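Local coordinates for protein transcription factor SKN7 (Chaetomium thermophilum, PDB 5D5W) that probably controls gene expression in response to osmotic and oxidative stress, binding DNA through the HSF-type domain of which this chain is made, at residues V56-L59 with N60-D63; S2-V5 with R6-K10; K40-L43 with P44-K48; H49-F52 with A53-V56; A92-K95 with D96-D99. One frame throughout, in Å; residues are numbered along the deposited sequence.

Contact 1: V56-L59 with N60-D63; sequences VRQL and NKYD. With nucleotides of chain A; nucleotides of chain C.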
# COMPACT_ATOMS: atom_id res chain seq x y z
N VAL B 56 2.96 -3.21 7.08
CA VAL B 56 2.50 -4.57 6.90
C VAL B 56 3.64 -5.57 7.05
O VAL B 56 3.49 -6.59 7.72
CB VAL B 56 1.81 -4.73 5.53
CG1 VAL B 56 1.60 -6.21 5.19
CG2 VAL B 56 0.48 -3.99 5.52
N ARG B 57 4.79 -5.28 6.43
CA ARG B 57 5.94 -6.18 6.49
C ARG B 57 6.36 -6.45 7.92
O ARG B 57 6.61 -7.59 8.27
CB ARG B 57 7.13 -5.60 5.74
CG ARG B 57 8.35 -6.52 5.70
CD ARG B 57 8.24 -7.59 4.62
NE ARG B 57 9.24 -8.64 4.76
CZ ARG B 57 9.17 -9.66 5.63
NH1 ARG B 57 8.15 -9.77 6.46
NH2 ARG B 57 10.14 -10.57 5.66
N GLN B 58 6.45 -5.41 8.73
CA GLN B 58 6.81 -5.56 10.14
C GLN B 58 5.82 -6.44 10.89
O GLN B 58 6.19 -7.20 11.78
CB GLN B 58 6.87 -4.19 10.84
CG GLN B 58 8.17 -3.42 10.64
CD GLN B 58 9.32 -4.00 11.45
OE1 GLN B 58 9.87 -5.06 11.11
NE2 GLN B 58 9.69 -3.32 12.52
N LEU B 59 4.55 -6.32 10.55
CA LEU B 59 3.54 -7.12 11.20
C LEU B 59 3.76 -8.60 10.86
O LEU B 59 3.74 -9.43 11.75
CB LEU B 59 2.13 -6.64 10.81
CG LEU B 59 1.68 -5.27 11.37
CD1 LEU B 59 0.51 -4.71 10.58
CD2 LEU B 59 1.33 -5.32 12.84
N ASN B 60 3.99 -8.92 9.59
CA ASN B 60 4.32 -10.31 9.20
C ASN B 60 5.67 -10.80 9.74
O ASN B 60 5.87 -11.99 9.96
CB ASN B 60 4.32 -10.49 7.68
CG ASN B 60 2.93 -10.49 7.08
OD1 ASN B 60 2.73 -10.03 5.96
ND2 ASN B 60 1.96 -11.02 7.82
N LYS B 61 6.60 -9.87 9.95
CA LYS B 61 7.93 -10.19 10.47
C LYS B 61 7.86 -10.65 11.91
O LYS B 61 8.59 -11.53 12.31
CB LYS B 61 8.85 -8.97 10.35
CG LYS B 61 10.31 -9.30 10.05
CD LYS B 61 11.12 -8.03 9.80
CE LYS B 61 12.50 -8.33 9.21
NZ LYS B 61 13.49 -7.23 9.44
N TYR B 62 6.99 -10.02 12.70
CA TYR B 62 6.78 -10.38 14.11
C TYR B 62 5.57 -11.31 14.33
O TYR B 62 5.04 -11.40 15.45
CB TYR B 62 6.59 -9.11 14.94
CG TYR B 62 7.85 -8.35 15.24
CD1 TYR B 62 8.41 -8.37 16.50
CD2 TYR B 62 8.48 -7.60 14.26
CE1 TYR B 62 9.56 -7.66 16.78
CE2 TYR B 62 9.62 -6.89 14.54
CZ TYR B 62 10.16 -6.92 15.80
OH TYR B 62 11.30 -6.22 16.06
N ASP B 63 5.13 -11.97 13.27
CA ASP B 63 4.17 -13.07 13.37
C ASP B 63 2.71 -12.63 13.57
O ASP B 63 1.90 -13.40 14.11
CB ASP B 63 4.63 -14.06 14.46
CG ASP B 63 4.16 -15.49 14.21
OD1 ASP B 63 4.15 -15.92 13.04
OD2 ASP B 63 3.82 -16.17 15.20
P DA A 7 5.57 -15.25 7.02
OP1 DA A 7 5.77 -16.47 7.85
OP2 DA A 7 5.45 -13.92 7.69
O5' DA A 7 6.74 -15.17 5.94
C5' DA A 7 6.79 -16.14 4.88
C4' DA A 7 7.96 -15.88 3.97
O4' DA A 7 7.66 -14.75 3.11
C3' DA A 7 9.26 -15.51 4.69
O3' DA A 7 10.34 -16.10 3.96
C2' DA A 7 9.27 -14.00 4.60
C1' DA A 7 8.70 -13.79 3.22
N9 DA A 7 8.13 -12.47 2.95
C8 DA A 7 7.26 -11.74 3.72
N7 DA A 7 6.95 -10.58 3.20
C5 DA A 7 7.65 -10.54 2.01
C6 DA A 7 7.76 -9.57 0.99
N6 DA A 7 7.10 -8.41 1.02
N1 DA A 7 8.54 -9.85 -0.07
C2 DA A 7 9.19 -11.02 -0.09
N3 DA A 7 9.19 -12.00 0.81
C4 DA A 7 8.39 -11.70 1.84
P DG C 2 12.79 -3.63 14.75
OP1 DG C 2 12.03 -2.93 15.82
OP2 DG C 2 12.32 -4.93 14.21
O5' DG C 2 12.95 -2.62 13.53
C5' DG C 2 13.39 -1.27 13.76
C4' DG C 2 13.36 -0.46 12.49
O4' DG C 2 14.40 -0.90 11.58
C3' DG C 2 12.06 -0.53 11.69
O3' DG C 2 11.86 0.78 11.16
C2' DG C 2 12.36 -1.58 10.64
C1' DG C 2 13.83 -1.32 10.34
N9 DG C 2 14.62 -2.45 9.86
C8 DG C 2 14.66 -3.72 10.39
N7 DG C 2 15.50 -4.51 9.78
C5 DG C 2 16.06 -3.71 8.79
C6 DG C 2 17.04 -4.01 7.81
O6 DG C 2 17.63 -5.08 7.61
N1 DG C 2 17.31 -2.91 7.00
C2 DG C 2 16.72 -1.67 7.13
N2 DG C 2 17.12 -0.73 6.25
N3 DG C 2 15.82 -1.37 8.05
C4 DG C 2 15.54 -2.43 8.84
P DT A 6 -0.76 -13.10 6.30
OP1 DT A 6 -1.12 -14.07 7.37
OP2 DT A 6 -0.79 -11.64 6.59
O5' DT A 6 0.68 -13.48 5.75
C5' DT A 6 0.92 -14.82 5.29
C4' DT A 6 2.33 -14.93 4.78
O4' DT A 6 2.44 -14.15 3.58
C3' DT A 6 3.41 -14.41 5.73
O3' DT A 6 4.27 -15.49 6.11
C2' DT A 6 4.13 -13.33 4.92
C1' DT A 6 3.76 -13.67 3.50
N1 DT A 6 3.76 -12.53 2.57
C2 DT A 6 4.57 -12.60 1.46
O2 DT A 6 5.29 -13.55 1.21
N3 DT A 6 4.50 -11.50 0.64
C4 DT A 6 3.73 -10.37 0.83
O4 DT A 6 3.78 -9.46 0.01
C5 DT A 6 2.91 -10.37 2.01
C7 DT A 6 2.03 -9.19 2.29
C6 DT A 6 2.96 -11.44 2.81
O HOH W 1 7.52 -12.24 7.59
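R57 and N60 sit one turn apart at the DNA-facing side of helix 52-61. R57 carries CG anti to its own N (chi1 -177°) and then bends at chi2, which brings one face of the guanidinium against the base of DA7 of chain A; CZ of R57 is 3.4 Å from C8 of DA7, with C8 over the centre of that face. NE reaches O6 of a guanine base, while NH1 of R57 donates to a water at 2.8 Å that also binds OP2 of DA7 and, weakly, N60 O. With an alanine in place of R57, that guanine O6 would probably lose its donor and the water one of its mates. N60 runs alongside V56, CG1 of V56 being 4.1 Å from OD1 of N60. Its amide suits the phosphate backbone of the DNA: ND2 of N60 donates nearly straight (165°) to OP2 of DT6 of chain A at 3.1 Å, and also to F64 O.

Round the other flank Q58 and Y62 point the same way, amide and ring planes 85° apart, with Q58 OE1 in the ring plane, 3.9 Å from Y62 CE2. That oxygen, buried and without a polar partner, also meets K61 CD at 3.5 Å. The phenol of Y62 makes a very short hydrogen bond, 2.5 Å from OH to OP2 of DG2 of chain C, while extended K61 reaches toward the base of DG2, NZ nearest N7. D63, with positive phi, is the C-prime residue of a Schellman motif, which ends the recognition helix of this helix-turn-helix domain.

Contact 2: S2-V5 with R6-K10; sequences SDFV and RKLYK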
# COMPACT_ATOMS: atom_id res chain seq x y z
N SER B 2 10.20 -5.59 22.93
CA SER B 2 10.21 -5.40 21.44
C SER B 2 9.73 -4.00 21.07
O SER B 2 8.62 -3.60 21.42
CB SER B 2 9.32 -6.44 20.76
OG SER B 2 9.68 -7.76 21.15
N ASP B 3 10.58 -3.25 20.36
CA ASP B 3 10.32 -1.84 20.07
C ASP B 3 9.05 -1.64 19.25
O ASP B 3 8.22 -0.77 19.55
CB ASP B 3 11.52 -1.24 19.33
CG ASP B 3 11.51 0.28 19.32
OD1 ASP B 3 10.58 0.86 18.72
OD2 ASP B 3 12.45 0.89 19.89
N PHE B 4 8.90 -2.45 18.21
CA PHE B 4 7.76 -2.39 17.29
C PHE B 4 6.45 -2.65 18.02
O PHE B 4 5.48 -1.92 17.84
CB PHE B 4 7.92 -3.43 16.17
CG PHE B 4 6.75 -3.51 15.22
CD1 PHE B 4 6.58 -2.56 14.23
CD2 PHE B 4 5.84 -4.56 15.30
CE1 PHE B 4 5.51 -2.63 13.35
CE2 PHE B 4 4.77 -4.63 14.43
CZ PHE B 4 4.61 -3.67 13.45
N VAL B 5 6.44 -3.68 18.86
CA VAL B 5 5.21 -4.11 19.50
C VAL B 5 4.76 -3.03 20.49
O VAL B 5 3.57 -2.74 20.60
CB VAL B 5 5.38 -5.48 20.20
CG1 VAL B 5 4.06 -5.92 20.82
CG2 VAL B 5 5.89 -6.53 19.22
N ARG B 6 5.73 -2.45 21.20
CA ARG B 6 5.48 -1.35 22.13
C ARG B 6 4.83 -0.18 21.41
O ARG B 6 3.80 0.32 21.85
CB ARG B 6 6.80 -0.90 22.79
CG ARG B 6 6.77 0.52 23.38
CD ARG B 6 7.92 0.74 24.36
NE ARG B 6 9.21 0.24 23.87
CZ ARG B 6 10.04 0.90 23.07
NH1 ARG B 6 9.74 2.12 22.62
NH2 ARG B 6 11.19 0.34 22.70
N LYS B 7 5.44 0.24 20.31
CA LYS B 7 4.91 1.34 19.51
C LYS B 7 3.55 1.03 18.91
O LYS B 7 2.70 1.91 18.78
CB LYS B 7 5.90 1.71 18.41
CG LYS B 7 7.15 2.40 18.93
CD LYS B 7 7.63 3.50 17.98
CE LYS B 7 8.90 3.12 17.22
NZ LYS B 7 10.11 3.60 17.95
N LEU B 8 3.34 -0.23 18.54
CA LEU B 8 2.06 -0.67 18.02
C LEU B 8 1.01 -0.53 19.12
O LEU B 8 -0.01 0.12 18.92
CB LEU B 8 2.17 -2.12 17.56
CG LEU B 8 0.97 -2.74 16.86
CD1 LEU B 8 0.67 -2.00 15.58
CD2 LEU B 8 1.25 -4.21 16.58
N TYR B 9 1.29 -1.12 20.28
CA TYR B 9 0.37 -1.07 21.41
C TYR B 9 0.01 0.36 21.82
O TYR B 9 -1.16 0.66 22.07
CB TYR B 9 0.96 -1.79 22.62
CG TYR B 9 -0.06 -2.08 23.70
CD1 TYR B 9 -0.73 -3.30 23.74
CD2 TYR B 9 -0.37 -1.12 24.67
CE1 TYR B 9 -1.67 -3.56 24.73
CE2 TYR B 9 -1.32 -1.37 25.66
CZ TYR B 9 -1.97 -2.59 25.68
OH TYR B 9 -2.90 -2.85 26.67
N LYS B 10 1.02 1.23 21.89
CA LYS B 10 0.85 2.63 22.31
C LYS B 10 0.02 3.43 21.31
O LYS B 10 -0.75 4.32 21.69
CB LYS B 10 2.22 3.29 22.52
CG LYS B 10 2.17 4.53 23.42
CD LYS B 10 3.51 4.83 24.09
CE LYS B 10 4.50 5.51 23.14
NZ LYS B 10 5.74 5.95 23.85
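D3 gathers two basic side chains from the next turn of helix 3-12, one on each carboxylate oxygen. OD1 of D3 takes NZ of K7 at 2.9 Å through its syn lone pair, and OD2 of D3 takes NH2 of R6 at 3.1 Å in a weaker, bent bond (140°). Both are salt bridges and together form a network. The carboxylate and guanidinium planes are turned 64° apart, so the pair is a single-point grip and not a flat two-pronged one. K7 bends at chi2, chi3 and chi4 to fold its ammonium back over the turn, where an extended chain would carry it off. An acid in the first turn of a helix also suits the partial positive charge expected there.

Beneath the charges runs the backbone ladder: R6 N to S2 O (3.1 Å), K7 N to D3 O, L8 N to F4 O and Y9 N to V5 O, the regular i to i+4 bonds of an alpha helix.

The apolar contact is lighter. F4 CE2 and L8 CD2 come within 4.1 Å, both side chains starting with CG anti to N (chi1 176° in F4), and they put a large ring and a branched chain on one face of the helix for burial.

That face packs on helix 52-61, F4 against Q58 and L59, L8 against F55 and L59, and the F4 ring meets that of Y62 just beyond the helix end. On another side Y9 OH probably hydrogen-bonds to A92 O and its ring meets W23 of strand 21-23, fastening helix 3-12 to the long loop after strand 82-86 and to the edge of the sheet.

Contact 3: K40-L43 with P44-K48; sequences KTIL and PKHFK. With nucleotides of chain C.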
# COMPACT_ATOMS: atom_id res chain seq x y z
N LYS B 40 -0.43 8.65 6.22
CA LYS B 40 0.23 9.94 6.01
C LYS B 40 0.47 10.69 7.32
O LYS B 40 1.40 11.48 7.40
CB LYS B 40 -0.58 10.80 5.03
CG LYS B 40 -1.10 10.07 3.80
CD LYS B 40 -0.12 10.03 2.63
CE LYS B 40 -0.59 9.03 1.58
NZ LYS B 40 -0.51 9.52 0.17
N THR B 41 -0.35 10.44 8.34
CA THR B 41 -0.30 11.23 9.58
C THR B 41 0.25 10.46 10.79
O THR B 41 1.06 10.98 11.54
CB THR B 41 -1.70 11.74 9.97
OG1 THR B 41 -2.32 12.34 8.83
CG2 THR B 41 -1.62 12.75 11.11
N ILE B 42 -0.22 9.23 10.96
CA ILE B 42 0.07 8.44 12.16
C ILE B 42 1.32 7.56 12.00
O ILE B 42 2.17 7.51 12.89
CB ILE B 42 -1.15 7.58 12.54
CG1 ILE B 42 -2.37 8.48 12.75
CG2 ILE B 42 -0.87 6.78 13.80
CD1 ILE B 42 -3.70 7.77 12.67
N LEU B 43 1.44 6.88 10.86
CA LEU B 43 2.66 6.11 10.61
C LEU B 43 3.92 6.93 10.86
O LEU B 43 4.78 6.48 11.60
CB LEU B 43 2.68 5.53 9.19
CG LEU B 43 2.08 4.15 9.00
CD1 LEU B 43 2.25 3.70 7.56
CD2 LEU B 43 2.71 3.14 9.96
N PRO B 44 4.01 8.14 10.30
CA PRO B 44 5.23 8.93 10.49
C PRO B 44 5.42 9.46 11.91
O PRO B 44 6.55 9.81 12.28
CB PRO B 44 5.08 10.10 9.50
CG PRO B 44 3.83 9.85 8.73
CD PRO B 44 3.00 8.89 9.52
N LYS B 45 4.33 9.56 12.67
CA LYS B 45 4.44 9.96 14.07
C LYS B 45 5.20 8.89 14.85
O LYS B 45 6.10 9.22 15.62
CB LYS B 45 3.06 10.18 14.70
CG LYS B 45 2.46 11.56 14.47
CD LYS B 45 1.05 11.64 15.04
CE LYS B 45 0.29 12.85 14.51
NZ LYS B 45 -1.15 12.79 14.88
N HIS B 46 4.84 7.63 14.63
CA HIS B 46 5.37 6.52 15.42
C HIS B 46 6.57 5.81 14.77
O HIS B 46 7.37 5.19 15.46
CB HIS B 46 4.24 5.53 15.73
CG HIS B 46 3.13 6.14 16.52
ND1 HIS B 46 2.93 5.86 17.86
CD2 HIS B 46 2.16 7.02 16.18
CE1 HIS B 46 1.88 6.54 18.30
NE2 HIS B 46 1.40 7.25 17.30
N PHE B 47 6.71 5.90 13.45
CA PHE B 47 7.73 5.12 12.74
C PHE B 47 8.57 6.00 11.82
O PHE B 47 8.38 7.21 11.78
CB PHE B 47 7.04 3.98 11.97
CG PHE B 47 6.33 3.00 12.87
CD1 PHE B 47 7.05 2.04 13.57
CD2 PHE B 47 4.96 3.04 13.02
CE1 PHE B 47 6.41 1.14 14.40
CE2 PHE B 47 4.31 2.15 13.86
CZ PHE B 47 5.04 1.19 14.55
N LYS B 48 9.50 5.38 11.09
CA LYS B 48 10.47 6.12 10.28
C LYS B 48 10.09 6.18 8.79
O LYS B 48 10.96 6.32 7.93
CB LYS B 48 11.87 5.48 10.44
CG LYS B 48 12.29 5.16 11.87
CD LYS B 48 13.62 4.42 11.89
CE LYS B 48 14.04 3.95 13.28
NZ LYS B 48 15.32 3.18 13.28
P DT C 3 10.53 1.16 10.39
OP1 DT C 3 10.16 2.54 10.81
OP2 DT C 3 9.56 0.05 10.54
O5' DT C 3 11.01 1.21 8.87
C5' DT C 3 12.00 2.16 8.48
C4' DT C 3 12.42 1.90 7.05
O4' DT C 3 13.12 0.64 6.98
C3' DT C 3 11.27 1.82 6.05
O3' DT C 3 11.51 2.76 5.01
C2' DT C 3 11.32 0.38 5.55
C1' DT C 3 12.77 -0.00 5.77
N1 DT C 3 13.02 -1.45 5.95
C2 DT C 3 13.99 -2.06 5.18
O2 DT C 3 14.65 -1.48 4.34
N3 DT C 3 14.15 -3.40 5.44
C4 DT C 3 13.45 -4.17 6.35
O4 DT C 3 13.70 -5.36 6.46
C5 DT C 3 12.46 -3.45 7.12
C7 DT C 3 11.66 -4.20 8.15
C6 DT C 3 12.30 -2.15 6.89
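K40 and P44 meet where helix 35-46, the first helix of the helix-turn-helix, opens into a wider pi-type turn and kinks: a proline has no N-H to offer the turn before, and its ring takes the space instead, CG of P44 lying 3.2 Å from O of K40. The amine of K40 points off to D81 of the second subunit in a salt bridge. T41 follows, side by side with K45; the lysine's aliphatic chain passes over T41 O, and CG2 of T41 comes 3.8 Å from NZ of K45. I42 O accepts from N of H46 at 3.2 Å and, weakly, from N of K45. With CG1 beside the backbone N (chi1 -57°), CG2 of I42 is left anti to it and reaches the imidazole, 3.9 Å from CD2 of H46, whose NE2 is hydrogen-bonded to the hydroxyl of Y17. L43, apolar and buried, presses CB on P44 CD at 3.4 Å and reaches F47 with CD2, 3.8 Å from CD2 of that ring. Its O accepts the N-H of F47, the first residue past the helix. One step on, N of K48 donates to OP1 of DT3 of chain C at 2.9 Å (161°).

Contact 4: H49-F52 with A53-V56; sequences HSNF and ASFV. With nucleotides of chain C.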
# COMPACT_ATOMS: atom_id res chain seq x y z
N HIS B 49 8.80 6.08 8.50
CA HIS B 49 8.30 6.05 7.12
C HIS B 49 6.82 6.42 7.10
O HIS B 49 6.22 6.58 8.15
CB HIS B 49 8.46 4.64 6.55
CG HIS B 49 7.68 3.62 7.30
ND1 HIS B 49 6.50 3.08 6.84
CD2 HIS B 49 7.89 3.06 8.51
CE1 HIS B 49 6.02 2.23 7.72
NE2 HIS B 49 6.85 2.19 8.75
N SER B 50 6.25 6.54 5.91
CA SER B 50 4.82 6.82 5.75
C SER B 50 4.29 5.93 4.64
O SER B 50 3.57 6.36 3.73
CB SER B 50 4.58 8.30 5.42
OG SER B 50 4.89 8.59 4.07
N ASN B 51 4.67 4.66 4.75
CA ASN B 51 4.56 3.67 3.70
C ASN B 51 3.86 2.48 4.34
O ASN B 51 4.37 1.89 5.30
CB ASN B 51 5.97 3.32 3.20
CG ASN B 51 5.98 2.38 2.00
OD1 ASN B 51 5.02 1.63 1.76
ND2 ASN B 51 7.07 2.40 1.26
N PHE B 52 2.67 2.16 3.86
CA PHE B 52 1.83 1.18 4.54
C PHE B 52 2.41 -0.21 4.40
O PHE B 52 2.35 -1.00 5.33
CB PHE B 52 0.42 1.21 3.96
CG PHE B 52 -0.58 0.46 4.77
CD1 PHE B 52 -1.06 1.00 5.96
CD2 PHE B 52 -1.05 -0.78 4.36
CE1 PHE B 52 -1.99 0.29 6.72
CE2 PHE B 52 -1.97 -1.48 5.11
CZ PHE B 52 -2.45 -0.94 6.29
N ALA B 53 2.99 -0.49 3.24
CA ALA B 53 3.56 -1.80 2.94
C ALA B 53 4.67 -2.18 3.91
O ALA B 53 4.81 -3.35 4.26
CB ALA B 53 4.08 -1.82 1.52
N SER B 54 5.44 -1.19 4.36
CA SER B 54 6.48 -1.41 5.37
C SER B 54 5.90 -1.68 6.75
O SER B 54 6.49 -2.42 7.55
CB SER B 54 7.42 -0.21 5.41
OG SER B 54 8.01 -0.01 4.14
N PHE B 55 4.74 -1.09 7.04
CA PHE B 55 4.01 -1.39 8.27
C PHE B 55 3.52 -2.82 8.22
O PHE B 55 3.63 -3.56 9.19
CB PHE B 55 2.82 -0.45 8.42
CG PHE B 55 1.99 -0.70 9.65
CD1 PHE B 55 2.50 -0.46 10.90
CD2 PHE B 55 0.69 -1.17 9.53
CE1 PHE B 55 1.74 -0.69 12.04
CE2 PHE B 55 -0.08 -1.40 10.65
CZ PHE B 55 0.45 -1.16 11.91
N VAL B 56 2.96 -3.21 7.08
CA VAL B 56 2.50 -4.57 6.90
C VAL B 56 3.64 -5.57 7.05
O VAL B 56 3.49 -6.59 7.72
CB VAL B 56 1.81 -4.73 5.53
CG1 VAL B 56 1.60 -6.21 5.19
CG2 VAL B 56 0.48 -3.99 5.52
P DT C 4 10.46 2.96 3.85
OP1 DT C 4 10.50 4.38 3.43
OP2 DT C 4 9.17 2.33 4.27
O5' DT C 4 11.07 2.09 2.65
C5' DT C 4 12.41 2.31 2.19
C4' DT C 4 12.77 1.30 1.13
O4' DT C 4 13.01 0.00 1.71
C3' DT C 4 11.68 1.10 0.07
O3' DT C 4 12.27 1.25 -1.22
C2' DT C 4 11.18 -0.31 0.31
C1' DT C 4 12.40 -0.99 0.90
N1 DT C 4 12.16 -2.18 1.74
C2 DT C 4 12.99 -3.26 1.58
O2 DT C 4 13.91 -3.29 0.78
N3 DT C 4 12.70 -4.33 2.40
C4 DT C 4 11.69 -4.40 3.34
O4 DT C 4 11.57 -5.42 4.02
C5 DT C 4 10.86 -3.23 3.45
C7 DT C 4 9.73 -3.24 4.43
C6 DT C 4 11.13 -2.19 2.66
P DT C 3 10.53 1.16 10.39
OP1 DT C 3 10.16 2.54 10.81
OP2 DT C 3 9.56 0.05 10.54
O5' DT C 3 11.01 1.21 8.87
C5' DT C 3 12.00 2.16 8.48
C4' DT C 3 12.42 1.90 7.05
O4' DT C 3 13.12 0.64 6.98
C3' DT C 3 11.27 1.82 6.05
O3' DT C 3 11.51 2.76 5.01
C2' DT C 3 11.32 0.38 5.55
C1' DT C 3 12.77 -0.00 5.77
N1 DT C 3 13.02 -1.45 5.95
C2 DT C 3 13.99 -2.06 5.18
O2 DT C 3 14.65 -1.48 4.34
N3 DT C 3 14.15 -3.40 5.44
C4 DT C 3 13.45 -4.17 6.35
O4 DT C 3 13.70 -5.36 6.46
C5 DT C 3 12.46 -3.45 7.12
C7 DT C 3 11.66 -4.20 8.15
C6 DT C 3 12.30 -2.15 6.89
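H49 lays its ring over S54, and can be followed outward from the backbone. CB of H49 is 3.3 Å from OP2 of DT4 of chain C. CG faces the same oxygen and takes the crowded position between N and the carbonyl carbon (chi1 61°), which turns the imidazole back against the helix start. ND1 of H49 lies 3.2 Å from N of N51, whose N-H can donate to it, though 22° out of the ring plane. CE1 of H49 lies 3.6 Å from CB of S54, which stands over the ring face in a CH-pi contact. CD2 meets OP1 of DT3 of chain C at the ring edge, in plane, and NE2 of H49 is 3.9 Å from OP1 and OP2 of DT3.

This is the turn of the helix-turn-helix, where N51 serves as N-cap of the recognition helix: its amide OD1 accepts from A53 N, weakly, at 3.3 Å. S54, small and hydroxylic, fits close to the backbone of the DNA, OG donating to OP2 of DT4 at 2.6 Å.

On the protein side F52 and F55 meet obliquely, planes 47° apart, while CE2 of F52 packs on CG2 of V56 at 3.5 Å.

Contact 5: A92-K95 with D96-D99; sequences ADRK and DNLD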
# COMPACT_ATOMS: atom_id res chain seq x y z
N ALA B 92 -5.62 -6.37 24.03
CA ALA B 92 -5.83 -5.10 24.73
C ALA B 92 -5.50 -5.16 26.23
O ALA B 92 -4.92 -4.22 26.78
CB ALA B 92 -7.26 -4.63 24.52
N ASP B 93 -5.86 -6.27 26.88
CA ASP B 93 -5.62 -6.47 28.32
C ASP B 93 -4.26 -7.14 28.62
O ASP B 93 -3.61 -6.81 29.61
CB ASP B 93 -6.76 -7.29 28.94
CG ASP B 93 -7.24 -8.41 28.04
OD1 ASP B 93 -6.89 -9.59 28.30
OD2 ASP B 93 -7.94 -8.11 27.04
N ARG B 94 -3.84 -8.08 27.77
CA ARG B 94 -2.55 -8.76 27.91
C ARG B 94 -1.39 -7.84 27.52
O ARG B 94 -0.70 -8.09 26.53
CB ARG B 94 -2.52 -10.03 27.05
CG ARG B 94 -3.54 -11.10 27.45
CD ARG B 94 -3.00 -12.05 28.51
NE ARG B 94 -3.85 -13.24 28.67
CZ ARG B 94 -3.54 -14.31 29.40
NH1 ARG B 94 -4.39 -15.33 29.47
NH2 ARG B 94 -2.39 -14.37 30.06
N LYS B 95 -1.18 -6.79 28.30
CA LYS B 95 -0.15 -5.78 28.03
C LYS B 95 1.24 -6.26 28.45
O LYS B 95 2.24 -5.72 27.99
CB LYS B 95 -0.49 -4.48 28.76
CG LYS B 95 0.46 -3.32 28.47
CD LYS B 95 0.29 -2.17 29.45
CE LYS B 95 1.57 -1.35 29.56
NZ LYS B 95 2.06 -0.86 28.24
N ASP B 96 1.31 -7.24 29.35
CA ASP B 96 2.59 -7.77 29.82
C ASP B 96 3.29 -8.67 28.79
O ASP B 96 4.51 -8.80 28.79
CB ASP B 96 2.43 -8.50 31.17
CG ASP B 96 1.30 -9.53 31.16
OD1 ASP B 96 0.88 -10.00 30.08
OD2 ASP B 96 0.83 -9.88 32.27
N ASN B 97 2.50 -9.28 27.89
CA ASN B 97 3.02 -10.24 26.91
C ASN B 97 3.75 -9.62 25.71
O ASN B 97 3.90 -10.29 24.69
CB ASN B 97 1.88 -11.13 26.39
CG ASN B 97 1.59 -12.31 27.29
OD1 ASN B 97 2.51 -13.01 27.74
ND2 ASN B 97 0.32 -12.55 27.56
N LEU B 98 4.23 -8.39 25.83
CA LEU B 98 4.74 -7.65 24.66
C LEU B 98 6.17 -8.04 24.24
O LEU B 98 6.49 -8.02 23.05
CB LEU B 98 4.62 -6.13 24.87
CG LEU B 98 3.21 -5.55 25.05
CD1 LEU B 98 3.24 -4.04 24.87
CD2 LEU B 98 2.16 -6.17 24.13
N ASP B 99 7.01 -8.38 25.21
CA ASP B 99 8.34 -8.93 24.91
C ASP B 99 8.25 -10.44 24.64
O ASP B 99 9.24 -11.07 24.25
CB ASP B 99 9.31 -8.64 26.05
CG ASP B 99 9.39 -7.16 26.37
OD1 ASP B 99 9.37 -6.34 25.43
OD2 ASP B 99 9.47 -6.82 27.57
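L98 is pressed onto the peptide of K95, CG of L98 standing only 3.1 Å from O of K95 with CD1 and CD2 on the same oxygen at longer range. The first torsion, CG anti to the carbonyl carbon (chi1 -62°), folds the isobutyl group back over the preceding turn. This is the close-packed part, and a branched apolar chain suits it because its far side faces V5, Y9 and F90. Cutting L98 back to an alanine would probably open a gap beside Y9 and V5 and leave this turn less firmly seated on their helix.

The other side is looser and polar. R94 and N97 run alongside each other, pointing the same way with guanidinium and amide planes 30° apart; CD of R94 touches ND2 of N97 at 3.5 Å, a van der Waals contact. NH2 of R94 and OD1 of D96, 5.5 Å apart, may attract each other weakly but form no salt bridge. No hydrogen bond joins 92-95 to 96-99. The backbone makes an inverse gamma turn centred on R94, with a weak bond from K95 N to D93 O (2.8 Å). R94, long and charged, suits this exposed side.

Both segments belong to the loop after strand 82-86, irregular in itself; K95 and L98 rest on helix 3-12, and backbone hydrogen bonds tie A92 to G27.

In the fold
Along the chain contact 2 comes first, then 3, 4, 1 and 5. Contacts 4 and 1, centres 11 Å apart, share V56 and form the start and end of helix 52-61. The centres of contacts 3 and 4 are 9 Å apart; contact 3 closes the preceding helix, and its L43 packs on F55. Together these three make up the helix-turn-helix that grips the DNA. Contact 2, on helix 3-12, bridges the rest: F4 and L8 pack on L59 of contact 1, F4 meets F47 of contact 3, and Y9 holds the loop of contact 5. The centres of contacts 4 and 5 lie 23 Å apart on opposite sides of the chain's centre, and contact 5 stays about 10 Å from the nearest DNA atom.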